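Local coordinates for cobalt-precorrin-5B C(1)-methyltransferase (Archaeoglobus fulgidus, PDB 1SR8), which probably catalyses the S-adenosylmethionine-dependent methylation of C-1 in cobalt-precorrin-5B, giving cobalt-precorrin-6A on the anaerobic route to adenosylcobalamin, at residues Y222-K225 and Q231-V234; P5-R10 and F189-C194; I116-G121 and I181-T186. All coordinates share one frame; numbering follows the deposited sequence.

Interaction 1: Y222-K225 and Q231-V234; sequences YARK and QPFV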
ATOM      1  N   TYR A 222      12.302  -6.015   7.939  1.00 26.57           N
ATOM      2  CA  TYR A 222      13.645  -6.129   8.476  1.00 27.99           C
ATOM      3  C   TYR A 222      13.594  -6.294   9.984  1.00 27.36           C
ATOM      4  O   TYR A 222      14.247  -7.166  10.537  1.00 28.09           O
ATOM      5  CB  TYR A 222      14.458  -4.889   8.141  1.00 29.63           C
ATOM      6  CG  TYR A 222      15.913  -5.017   8.510  1.00 33.91           C
ATOM      7  CD1 TYR A 222      16.802  -5.727   7.694  1.00 33.96           C
ATOM      8  CD2 TYR A 222      16.411  -4.415   9.669  1.00 35.01           C
ATOM      9  CE1 TYR A 222      18.154  -5.828   8.024  1.00 36.35           C
ATOM     10  CE2 TYR A 222      17.757  -4.511  10.009  1.00 37.08           C
ATOM     11  CZ  TYR A 222      18.625  -5.214   9.184  1.00 37.90           C
ATOM     12  OH  TYR A 222      19.966  -5.276   9.505  1.00 40.08           O
ATOM     13  N   ALA A 223      12.817  -5.447  10.645  1.00 27.24           N
ATOM     14  CA  ALA A 223      12.684  -5.504  12.098  1.00 28.16           C
ATOM     15  C   ALA A 223      12.088  -6.840  12.552  1.00 29.49           C
ATOM     16  O   ALA A 223      12.491  -7.388  13.576  1.00 30.35           O
ATOM     17  CB  ALA A 223      11.816  -4.342  12.593  1.00 25.52           C
ATOM     18  N   ARG A 224      11.122  -7.349  11.795  1.00 30.78           N
ATOM     19  CA  ARG A 224      10.465  -8.616  12.106  1.00 32.47           C
ATOM     20  C   ARG A 224      11.498  -9.722  12.181  1.00 34.93           C
ATOM     21  O   ARG A 224      11.403 -10.639  13.006  1.00 35.42           O
ATOM     22  CB  ARG A 224       9.465  -8.979  11.007  1.00 31.85           C
ATOM     23  CG  ARG A 224       8.177  -8.201  11.021  1.00 32.03           C
ATOM     24  CD  ARG A 224       7.076  -9.060  11.589  1.00 35.15           C
ATOM     25  NE  ARG A 224       6.838 -10.247  10.770  1.00 38.10           N
ATOM     26  CZ  ARG A 224       6.128 -11.303  11.165  1.00 39.76           C
ATOM     27  NH1 ARG A 224       5.585 -11.327  12.375  1.00 41.27           N
ATOM     28  NH2 ARG A 224       5.960 -12.340  10.351  1.00 40.97           N
ATOM     29  N   LYS A 225      12.486  -9.620  11.300  1.00 35.71           N
ATOM     30  CA  LYS A 225      13.542 -10.607  11.184  1.00 36.47           C
ATOM     31  C   LYS A 225      14.704 -10.413  12.156  1.00 35.72           C
ATOM     32  O   LYS A 225      15.094 -11.353  12.848  1.00 35.70           O
ATOM     33  CB  LYS A 225      14.048 -10.611   9.733  1.00 38.56           C
ATOM     34  CG  LYS A 225      15.055 -11.700   9.398  1.00 43.76           C
ATOM     35  CD  LYS A 225      15.230 -11.871   7.887  1.00 46.19           C
ATOM     36  CE  LYS A 225      16.120 -13.077   7.564  1.00 49.05           C
ATOM     37  NZ  LYS A 225      16.142 -13.428   6.103  1.00 50.13           N
ATOM     38  N   GLN A 231       7.712  -5.302  18.943  1.00 23.96           N
ATOM     39  CA  GLN A 231       6.514  -5.308  18.104  1.00 24.13           C
ATOM     40  C   GLN A 231       6.741  -4.293  16.972  1.00 23.62           C
ATOM     41  O   GLN A 231       6.881  -3.084  17.213  1.00 24.09           O
ATOM     42  CB  GLN A 231       5.274  -4.931  18.909  1.00 23.66           C
ATOM     43  CG  GLN A 231       3.960  -5.258  18.202  1.00 23.66           C
ATOM     44  CD  GLN A 231       3.830  -6.732  17.867  1.00 26.51           C
ATOM     45  OE1 GLN A 231       4.347  -7.585  18.585  1.00 27.80           O
ATOM     46  NE2 GLN A 231       3.122  -7.042  16.784  1.00 25.53           N
ATOM     47  N   PRO A 232       6.788  -4.778  15.719  1.00 22.46           N
ATOM     48  CA  PRO A 232       7.011  -3.911  14.558  1.00 21.93           C
ATOM     49  C   PRO A 232       5.810  -3.067  14.135  1.00 21.32           C
ATOM     50  O   PRO A 232       4.702  -3.580  13.931  1.00 21.35           O
ATOM     51  CB  PRO A 232       7.463  -4.896  13.482  1.00 21.18           C
ATOM     52  CG  PRO A 232       6.655  -6.114  13.794  1.00 22.07           C
ATOM     53  CD  PRO A 232       6.683  -6.195  15.315  1.00 22.80           C
ATOM     54  N   PHE A 233       6.064  -1.765  14.015  1.00 20.61           N
ATOM     55  CA  PHE A 233       5.068  -0.772  13.629  1.00 21.09           C
ATOM     56  C   PHE A 233       5.623   0.119  12.534  1.00 22.90           C
ATOM     57  O   PHE A 233       6.828   0.356  12.468  1.00 23.84           O
ATOM     58  CB  PHE A 233       4.698   0.106  14.829  1.00 19.70           C
ATOM     59  CG  PHE A 233       3.847  -0.594  15.845  1.00 21.48           C
ATOM     60  CD1 PHE A 233       2.482  -0.772  15.621  1.00 20.80           C
ATOM     61  CD2 PHE A 233       4.413  -1.132  17.000  1.00 21.17           C
ATOM     62  CE1 PHE A 233       1.698  -1.474  16.525  1.00 21.13           C
ATOM     63  CE2 PHE A 233       3.630  -1.840  17.913  1.00 21.29           C
ATOM     64  CZ  PHE A 233       2.278  -2.011  17.675  1.00 21.76           C
ATOM     65  N   VAL A 234       4.742   0.609  11.669  1.00 23.71           N
ATOM     66  CA  VAL A 234       5.162   1.505  10.612  1.00 22.56           C
ATOM     67  C   VAL A 234       4.656   2.884  10.977  1.00 23.01           C
ATOM     68  O   VAL A 234       3.452   3.102  11.089  1.00 23.72           O
ATOM     69  CB  VAL A 234       4.571   1.116   9.252  1.00 22.71           C
ATOM     70  CG1 VAL A 234       4.949   2.167   8.221  1.00 21.63           C
ATOM     71  CG2 VAL A 234       5.085  -0.242   8.829  1.00 19.80           C
TER
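The aliphatic part of Arg224 packs against the CG corner of the Pro232 ring, with CB behind it. The two residues belong to a beta-alpha-beta unit made of strand 210-214, helix 217-226 and strand 231-234. The strands of this unit are neighbours in a parallel sheet, and the helix packs against them. Arg224 CD comes within 3.7 Å of Pro232 CG, and Arg224 CG is 3.8 Å from that same carbon. The two side chains meet at a slant, so methylene carbons do the touching. Arg224 places CG beside its backbone N (chi1 -76°), and the bend at chi2 then sets CD against the proline CG. The bend at chi3 turns the guanidinium group away from the proline. The same side chain also touches Leu8 of the N-terminal loop.

Ala223, one position earlier on the helix, points its methyl group at the strand. Its CB is 4.5 Å from Pro232 CB, a loose apolar contact. Ala223 also rests on Ala212 and Thr214, so its methyl touches both adjoining strands. Pro232 and Ala223 are buried, while Arg224 is exposed at the solvent side of the contact. Trp220, a turn earlier on the helix, gives a weak hydrogen bond from NE1 to the Pro232 carbonyl. The closest CA atoms are those of Arg224 and Pro232, 6.3 Å apart.

Interaction 2: P5-R10 and F189-C194; sequences PIELYR and FVEPWC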
ATOM      1  N   PRO A   5      -4.622  -7.744   9.908  1.00 23.11           N
ATOM      2  CA  PRO A   5      -4.066  -8.713   8.956  1.00 21.66           C
ATOM      3  C   PRO A   5      -2.806  -8.294   8.203  1.00 21.79           C
ATOM      4  O   PRO A   5      -2.123  -9.136   7.631  1.00 23.15           O
ATOM      5  CB  PRO A   5      -5.241  -8.986   8.021  1.00 21.07           C
ATOM      6  CG  PRO A   5      -5.959  -7.700   8.008  1.00 20.81           C
ATOM      7  CD  PRO A   5      -5.946  -7.281   9.459  1.00 21.12           C
ATOM      8  N   ILE A   6      -2.487  -7.006   8.209  1.00 22.31           N
ATOM      9  CA  ILE A   6      -1.308  -6.521   7.500  1.00 22.08           C
ATOM     10  C   ILE A   6      -0.146  -6.187   8.427  1.00 23.26           C
ATOM     11  O   ILE A   6       0.947  -6.752   8.284  1.00 23.76           O
ATOM     12  CB  ILE A   6      -1.643  -5.274   6.652  1.00 23.04           C
ATOM     13  CG1 ILE A   6      -2.681  -5.634   5.596  1.00 20.46           C
ATOM     14  CG2 ILE A   6      -0.387  -4.739   5.967  1.00 22.60           C
ATOM     15  CD1 ILE A   6      -3.237  -4.429   4.907  1.00 22.93           C
ATOM     16  N   GLU A   7      -0.372  -5.285   9.381  1.00 21.78           N
ATOM     17  CA  GLU A   7       0.695  -4.906  10.288  1.00 21.19           C
ATOM     18  C   GLU A   7       0.817  -5.825  11.492  1.00 21.74           C
ATOM     19  O   GLU A   7       1.764  -5.715  12.262  1.00 21.58           O
ATOM     20  CB  GLU A   7       0.530  -3.466  10.735  1.00 21.82           C
ATOM     21  CG  GLU A   7       1.853  -2.831  11.066  1.00 21.92           C
ATOM     22  CD  GLU A   7       1.788  -1.329  11.108  1.00 23.05           C
ATOM     23  OE1 GLU A   7       1.162  -0.717  10.216  1.00 24.04           O
ATOM     24  OE2 GLU A   7       2.385  -0.747  12.029  1.00 25.61           O
ATOM     25  N   LEU A   8      -0.158  -6.711  11.664  1.00 22.37           N
ATOM     26  CA  LEU A   8      -0.135  -7.714  12.730  1.00 24.30           C
ATOM     27  C   LEU A   8      -0.217  -7.325  14.212  1.00 25.56           C
ATOM     28  O   LEU A   8       0.011  -8.166  15.086  1.00 25.93           O
ATOM     29  CB  LEU A   8       1.089  -8.611  12.524  1.00 23.62           C
ATOM     30  CG  LEU A   8       0.948  -9.798  11.562  1.00 25.40           C
ATOM     31  CD1 LEU A   8       0.064  -9.467  10.383  1.00 24.51           C
ATOM     32  CD2 LEU A   8       2.329 -10.210  11.105  1.00 23.44           C
ATOM     33  N   TYR A   9      -0.532  -6.074  14.515  1.00 26.51           N
ATOM     34  CA  TYR A   9      -0.651  -5.687  15.912  1.00 26.13           C
ATOM     35  C   TYR A   9      -2.058  -6.044  16.370  1.00 28.23           C
ATOM     36  O   TYR A   9      -2.930  -6.378  15.556  1.00 25.91           O
ATOM     37  CB  TYR A   9      -0.395  -4.188  16.092  1.00 24.89           C
ATOM     38  CG  TYR A   9      -1.125  -3.309  15.096  1.00 26.23           C
ATOM     39  CD1 TYR A   9      -2.521  -3.253  15.068  1.00 25.31           C
ATOM     40  CD2 TYR A   9      -0.417  -2.538  14.172  1.00 26.09           C
ATOM     41  CE1 TYR A   9      -3.194  -2.455  14.144  1.00 24.17           C
ATOM     42  CE2 TYR A   9      -1.082  -1.737  13.243  1.00 26.31           C
ATOM     43  CZ  TYR A   9      -2.470  -1.701  13.235  1.00 26.42           C
ATOM     44  OH  TYR A   9      -3.123  -0.911  12.315  1.00 26.34           O
ATOM     45  N   ARG A  10      -2.273  -5.985  17.678  1.00 30.21           N
ATOM     46  CA  ARG A  10      -3.571  -6.296  18.248  1.00 32.47           C
ATOM     47  C   ARG A  10      -4.334  -5.018  18.546  1.00 32.39           C
ATOM     48  O   ARG A  10      -3.742  -3.977  18.835  1.00 30.67           O
ATOM     49  CB  ARG A  10      -3.402  -7.090  19.535  1.00 34.99           C
ATOM     50  CG  ARG A  10      -4.665  -7.187  20.344  1.00 40.81           C
ATOM     51  CD  ARG A  10      -4.430  -7.829  21.692  1.00 43.36           C
ATOM     52  NE  ARG A  10      -5.702  -8.127  22.332  1.00 46.42           N
ATOM     53  CZ  ARG A  10      -5.849  -8.964  23.352  1.00 48.77           C
ATOM     54  NH1 ARG A  10      -4.796  -9.592  23.861  1.00 50.66           N
ATOM     55  NH2 ARG A  10      -7.057  -9.194  23.850  1.00 52.58           N
ATOM     56  N   PHE A 189      -2.263  -2.304  -0.052  1.00 17.21           N
ATOM     57  CA  PHE A 189      -3.138  -1.322   0.586  1.00 18.47           C
ATOM     58  C   PHE A 189      -2.429   0.001   0.811  1.00 19.98           C
ATOM     59  O   PHE A 189      -1.196   0.051   0.889  1.00 20.27           O
ATOM     60  CB  PHE A 189      -3.623  -1.854   1.941  1.00 16.81           C
ATOM     61  CG  PHE A 189      -4.441  -3.114   1.848  1.00 16.74           C
ATOM     62  CD1 PHE A 189      -5.827  -3.066   1.921  1.00 17.96           C
ATOM     63  CD2 PHE A 189      -3.824  -4.349   1.691  1.00 16.21           C
ATOM     64  CE1 PHE A 189      -6.590  -4.233   1.841  1.00 19.46           C
ATOM     65  CE2 PHE A 189      -4.573  -5.521   1.609  1.00 16.62           C
ATOM     66  CZ  PHE A 189      -5.959  -5.464   1.685  1.00 18.26           C
ATOM     67  N   VAL A 190      -3.218   1.070   0.910  1.00 19.70           N
ATOM     68  CA  VAL A 190      -2.689   2.404   1.161  1.00 19.11           C
ATOM     69  C   VAL A 190      -2.938   2.731   2.635  1.00 20.01           C
ATOM     70  O   VAL A 190      -4.080   2.735   3.088  1.00 21.16           O
ATOM     71  CB  VAL A 190      -3.385   3.464   0.269  1.00 18.36           C
ATOM     72  CG1 VAL A 190      -3.010   4.866   0.719  1.00 18.40           C
ATOM     73  CG2 VAL A 190      -2.972   3.276  -1.173  1.00 18.75           C
ATOM     74  N   GLU A 191      -1.867   2.970   3.387  1.00 19.72           N
ATOM     75  CA  GLU A 191      -1.980   3.307   4.801  1.00 20.75           C
ATOM     76  C   GLU A 191      -2.536   4.735   4.864  1.00 22.64           C
ATOM     77  O   GLU A 191      -1.948   5.652   4.283  1.00 23.61           O
ATOM     78  CB  GLU A 191      -0.598   3.233   5.463  1.00 20.92           C
ATOM     79  CG  GLU A 191      -0.617   3.391   6.978  1.00 23.88           C
ATOM     80  CD  GLU A 191      -1.186   2.179   7.713  1.00 25.17           C
ATOM     81  OE1 GLU A 191      -1.787   1.294   7.069  1.00 25.33           O
ATOM     82  OE2 GLU A 191      -1.036   2.115   8.953  1.00 25.37           O
ATOM     83  N   PRO A 192      -3.670   4.943   5.576  1.00 22.96           N
ATOM     84  CA  PRO A 192      -4.331   6.252   5.718  1.00 23.52           C
ATOM     85  C   PRO A 192      -3.639   7.262   6.623  1.00 26.17           C
ATOM     86  O   PRO A 192      -4.164   7.652   7.671  1.00 26.74           O
ATOM     87  CB  PRO A 192      -5.713   5.879   6.225  1.00 22.24           C
ATOM     88  CG  PRO A 192      -5.404   4.731   7.126  1.00 24.00           C
ATOM     89  CD  PRO A 192      -4.406   3.910   6.329  1.00 21.82           C
ATOM     90  N   TRP A 193      -2.472   7.717   6.188  1.00 27.42           N
ATOM     91  CA  TRP A 193      -1.700   8.675   6.955  1.00 29.31           C
ATOM     92  C   TRP A 193      -2.362  10.022   7.197  1.00 29.92           C
ATOM     93  O   TRP A 193      -2.627  10.779   6.267  1.00 29.59           O
ATOM     94  CB  TRP A 193      -0.335   8.871   6.300  1.00 29.96           C
ATOM     95  CG  TRP A 193       0.561   7.692   6.536  1.00 33.59           C
ATOM     96  CD1 TRP A 193       1.183   6.923   5.590  1.00 33.23           C
ATOM     97  CD2 TRP A 193       0.918   7.134   7.810  1.00 35.65           C
ATOM     98  NE1 TRP A 193       1.906   5.922   6.199  1.00 35.53           N
ATOM     99  CE2 TRP A 193       1.762   6.028   7.561  1.00 37.18           C
ATOM    100  CE3 TRP A 193       0.608   7.464   9.142  1.00 37.13           C
ATOM    101  CZ2 TRP A 193       2.299   5.245   8.595  1.00 37.41           C
ATOM    102  CZ3 TRP A 193       1.141   6.685  10.173  1.00 37.88           C
ATOM    103  CH2 TRP A 193       1.977   5.590   9.890  1.00 38.14           C
ATOM    104  N   CYS A 194      -2.612  10.290   8.477  1.00 30.25           N
ATOM    105  CA  CYS A 194      -3.209  11.527   8.977  1.00 30.13           C
ATOM    106  C   CYS A 194      -2.874  11.571  10.476  1.00 31.12           C
ATOM    107  O   CYS A 194      -2.250  10.645  10.999  1.00 30.22           O
ATOM    108  CB  CYS A 194      -4.724  11.520   8.759  1.00 27.57           C
ATOM    109  SG  CYS A 194      -5.592  10.056   9.375  1.00 29.26           S
TER
HETATM  110  O   HOH W   1      -1.489  -0.562   9.993  1.00 27.09           O
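The backbones of 5-10 and 189-194 stay well apart: the closest CA atoms, those of Ile6 and Phe189, are 8.8 Å from each other. Side chains and one water bridge the interval. The first segment is an irregular N-terminal loop. The second leaves the edge strand 189-190 of a three-stranded antiparallel sheet, passes through an inverse gamma turn centred on Pro192, and ends at Cys194, the N-cap of helix 195-204.

Ile6 makes the apolar half of the contact. Its CD1 sits over one face of the Phe189 ring, 3.7 Å from the centroid and 29° off the ring normal, a CH-pi contact. The methyl is displaced toward the CG-CD2 side. CG1 beside the backbone N (chi1 -62°) and an extended chi2 send this methyl to the ring.

The polar half joins two carboxylates whose planes are 40° apart. Glu7 OE1 and Glu191 OE2 are 3.8 Å from each other. Lys201 makes salt bridges to both oxygens, which probably offsets their like charge. Glu191 OE1 pairs with Arg40, and Glu7 OE2 accepts from the backbone N of Val234. Thus both carboxylates are fixed at each oxygen. The water donates to Glu7 OE1 (2.7 Å) and to Glu191 OE2 (2.9 Å), and it accepts from Tyr9 OH at 2.9 Å.

Interaction 3: I116-G121 and I181-T186; sequences IFFGRG and ISILGT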
ATOM      1  N   ILE A 116       0.907  -9.188 -19.978  1.00 23.87           N
ATOM      2  CA  ILE A 116       0.514  -7.965 -19.275  1.00 22.43           C
ATOM      3  C   ILE A 116       1.347  -6.812 -19.820  1.00 22.57           C
ATOM      4  O   ILE A 116       2.571  -6.828 -19.723  1.00 23.21           O
ATOM      5  CB  ILE A 116       0.786  -8.067 -17.751  1.00 21.53           C
ATOM      6  CG1 ILE A 116      -0.119  -9.129 -17.119  1.00 22.43           C
ATOM      7  CG2 ILE A 116       0.605  -6.704 -17.099  1.00 18.94           C
ATOM      8  CD1 ILE A 116      -1.597  -8.849 -17.279  1.00 25.35           C
ATOM      9  N   PHE A 117       0.687  -5.804 -20.372  1.00 22.68           N
ATOM     10  CA  PHE A 117       1.406  -4.674 -20.942  1.00 22.45           C
ATOM     11  C   PHE A 117       0.936  -3.372 -20.327  1.00 22.75           C
ATOM     12  O   PHE A 117      -0.212  -3.261 -19.883  1.00 22.16           O
ATOM     13  CB  PHE A 117       1.197  -4.665 -22.458  1.00 21.97           C
ATOM     14  CG  PHE A 117       1.407  -6.017 -23.095  1.00 22.87           C
ATOM     15  CD1 PHE A 117       2.685  -6.564 -23.196  1.00 20.10           C
ATOM     16  CD2 PHE A 117       0.314  -6.772 -23.536  1.00 23.22           C
ATOM     17  CE1 PHE A 117       2.877  -7.847 -23.724  1.00 21.03           C
ATOM     18  CE2 PHE A 117       0.492  -8.054 -24.064  1.00 22.15           C
ATOM     19  CZ  PHE A 117       1.776  -8.592 -24.158  1.00 21.06           C
ATOM     20  N   PHE A 118       1.833  -2.392 -20.306  1.00 22.76           N
ATOM     21  CA  PHE A 118       1.543  -1.082 -19.737  1.00 23.39           C
ATOM     22  C   PHE A 118       1.612   0.008 -20.802  1.00 24.26           C
ATOM     23  O   PHE A 118       2.625   0.152 -21.488  1.00 22.76           O
ATOM     24  CB  PHE A 118       2.536  -0.814 -18.605  1.00 22.61           C
ATOM     25  CG  PHE A 118       2.475  -1.843 -17.511  1.00 21.58           C
ATOM     26  CD1 PHE A 118       1.474  -1.787 -16.547  1.00 20.51           C
ATOM     27  CD2 PHE A 118       3.356  -2.919 -17.502  1.00 23.07           C
ATOM     28  CE1 PHE A 118       1.344  -2.794 -15.586  1.00 21.35           C
ATOM     29  CE2 PHE A 118       3.236  -3.936 -16.546  1.00 23.26           C
ATOM     30  CZ  PHE A 118       2.226  -3.873 -15.586  1.00 21.53           C
ATOM     31  N   GLY A 119       0.534   0.779 -20.935  1.00 24.13           N
ATOM     32  CA  GLY A 119       0.506   1.820 -21.945  1.00 24.20           C
ATOM     33  C   GLY A 119       0.724   3.245 -21.487  1.00 25.33           C
ATOM     34  O   GLY A 119       1.572   3.530 -20.650  1.00 25.20           O
ATOM     35  N   ARG A 120      -0.062   4.151 -22.057  1.00 27.02           N
ATOM     36  CA  ARG A 120       0.028   5.573 -21.740  1.00 26.80           C
ATOM     37  C   ARG A 120      -0.256   5.868 -20.274  1.00 24.98           C
ATOM     38  O   ARG A 120      -1.085   5.204 -19.651  1.00 24.17           O
ATOM     39  CB  ARG A 120      -0.969   6.362 -22.595  1.00 30.52           C
ATOM     40  CG  ARG A 120      -2.423   6.050 -22.272  1.00 35.97           C
ATOM     41  CD  ARG A 120      -3.385   7.026 -22.936  1.00 40.86           C
ATOM     42  NE  ARG A 120      -4.764   6.797 -22.508  1.00 44.99           N
ATOM     43  CZ  ARG A 120      -5.434   5.660 -22.698  1.00 49.31           C
ATOM     44  NH1 ARG A 120      -4.862   4.628 -23.315  1.00 50.68           N
ATOM     45  NH2 ARG A 120      -6.683   5.549 -22.265  1.00 51.56           N
ATOM     46  N   GLY A 121       0.431   6.875 -19.737  1.00 22.96           N
ATOM     47  CA  GLY A 121       0.227   7.267 -18.355  1.00 23.24           C
ATOM     48  C   GLY A 121       1.111   6.553 -17.354  1.00 22.51           C
ATOM     49  O   GLY A 121       1.186   6.962 -16.197  1.00 22.22           O
ATOM     50  N   ILE A 181       3.002   7.920 -14.219  1.00 23.08           N
ATOM     51  CA  ILE A 181       3.165   7.535 -12.823  1.00 22.05           C
ATOM     52  C   ILE A 181       3.751   6.134 -12.673  1.00 22.22           C
ATOM     53  O   ILE A 181       3.896   5.391 -13.648  1.00 20.26           O
ATOM     54  CB  ILE A 181       1.815   7.550 -12.078  1.00 21.05           C
ATOM     55  CG1 ILE A 181       0.849   6.554 -12.727  1.00 20.47           C
ATOM     56  CG2 ILE A 181       1.213   8.933 -12.129  1.00 21.05           C
ATOM     57  CD1 ILE A 181      -0.409   6.301 -11.920  1.00 18.69           C
ATOM     58  N   SER A 182       4.080   5.787 -11.432  1.00 21.78           N
ATOM     59  CA  SER A 182       4.609   4.470 -11.100  1.00 20.33           C
ATOM     60  C   SER A 182       3.439   3.600 -10.623  1.00 18.89           C
ATOM     61  O   SER A 182       2.424   4.102 -10.146  1.00 18.56           O
ATOM     62  CB  SER A 182       5.629   4.574  -9.963  1.00 18.70           C
ATOM     63  OG  SER A 182       6.626   5.545 -10.226  1.00 22.83           O
ATOM     64  N   ILE A 183       3.572   2.294 -10.780  1.00 18.53           N
ATOM     65  CA  ILE A 183       2.559   1.371 -10.309  1.00 18.35           C
ATOM     66  C   ILE A 183       3.292   0.609  -9.214  1.00 19.04           C
ATOM     67  O   ILE A 183       4.270  -0.090  -9.474  1.00 20.00           O
ATOM     68  CB  ILE A 183       2.096   0.430 -11.424  1.00 16.99           C
ATOM     69  CG1 ILE A 183       1.415   1.255 -12.518  1.00 17.48           C
ATOM     70  CG2 ILE A 183       1.153  -0.621 -10.866  1.00 16.57           C
ATOM     71  CD1 ILE A 183       0.869   0.444 -13.662  1.00 19.51           C
ATOM     72  N   LEU A 184       2.830   0.762  -7.980  1.00 19.40           N
ATOM     73  CA  LEU A 184       3.490   0.131  -6.855  1.00 19.50           C
ATOM     74  C   LEU A 184       2.555  -0.272  -5.722  1.00 18.48           C
ATOM     75  O   LEU A 184       1.338  -0.135  -5.821  1.00 16.71           O
ATOM     76  CB  LEU A 184       4.565   1.086  -6.337  1.00 21.43           C
ATOM     77  CG  LEU A 184       4.088   2.513  -6.077  1.00 22.89           C
ATOM     78  CD1 LEU A 184       3.451   2.584  -4.694  1.00 24.28           C
ATOM     79  CD2 LEU A 184       5.259   3.481  -6.165  1.00 21.62           C
ATOM     80  N   GLY A 185       3.147  -0.781  -4.647  1.00 18.76           N
ATOM     81  CA  GLY A 185       2.372  -1.193  -3.490  1.00 20.39           C
ATOM     82  C   GLY A 185       2.935  -2.457  -2.879  1.00 19.60           C
ATOM     83  O   GLY A 185       2.733  -3.546  -3.414  1.00 19.10           O
ATOM     84  N   THR A 186       3.635  -2.315  -1.756  1.00 20.04           N
ATOM     85  CA  THR A 186       4.240  -3.465  -1.092  1.00 20.49           C
ATOM     86  C   THR A 186       3.234  -4.405  -0.443  1.00 19.49           C
ATOM     87  O   THR A 186       3.451  -5.609  -0.431  1.00 20.48           O
ATOM     88  CB  THR A 186       5.266  -3.026  -0.023  1.00 21.81           C
ATOM     89  OG1 THR A 186       4.701  -1.983   0.783  1.00 24.33           O
ATOM     90  CG2 THR A 186       6.553  -2.538  -0.686  1.00 22.70           C
TER
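Ile183 CD1 meets the Phe118 ring at a slant, 3.7 Å from CD1 and 3.8 Å from CE1 of the phenylalanine. This apolar pair is one close point of the contact. Ile183 reaches it with CG1 beside its backbone N and chi2 extended (-178°).

The other is a backbone bond. Ile181 N donates to Gly121 O at 2.9 Å, with an N-H...O angle of 145° and the donor tilted 30° from the carbonyl plane. It ties the end of 116-121 to the start of 181-186. Ile181 CG1 lies 3.5 Å from the same oxygen. Gly121 has a positive phi; at its backbone angles a CB would press on the preceding carbonyl O.

Between these two points the contact is loose. Ser182 turns its side chain away, and exposed Arg120 extends from the other segment to a salt bridge with Glu107. Beyond Ile183 the chains diverge.

Strand 115-118 is an outer strand of the mixed six-stranded sheet, paired with strand 155-159. Phe118 also packs on Ile139 of helix 133-149 and on Ile158. Ile181 and Ile183 both touch Phe106 of strand 105-111, so the 181-183 end of this segment lies against the sheet.

Overall arrangement
All three contacts are mainly buried, but they serve different parts of the fold. Interaction 1 is local and apolar, joining a helix to an edge strand of the parallel sheet. Exposed Arg224 gives it a surface side. Interaction 2 lies closest to the chain's centre and has the richest polar chemistry, with charged groups and a water. It touches interaction 1 directly, where the 233-234 end of the strand meets Glu7 and Tyr9 of the N-terminal loop. Interaction 3 brings a loop to an outer strand of the mixed sheet, its centre about 28 Å from that of interaction 1. It combines apolar packing with a backbone bond. Short sequence continuity, from 181-186 to 189-194, connects it to interaction 2.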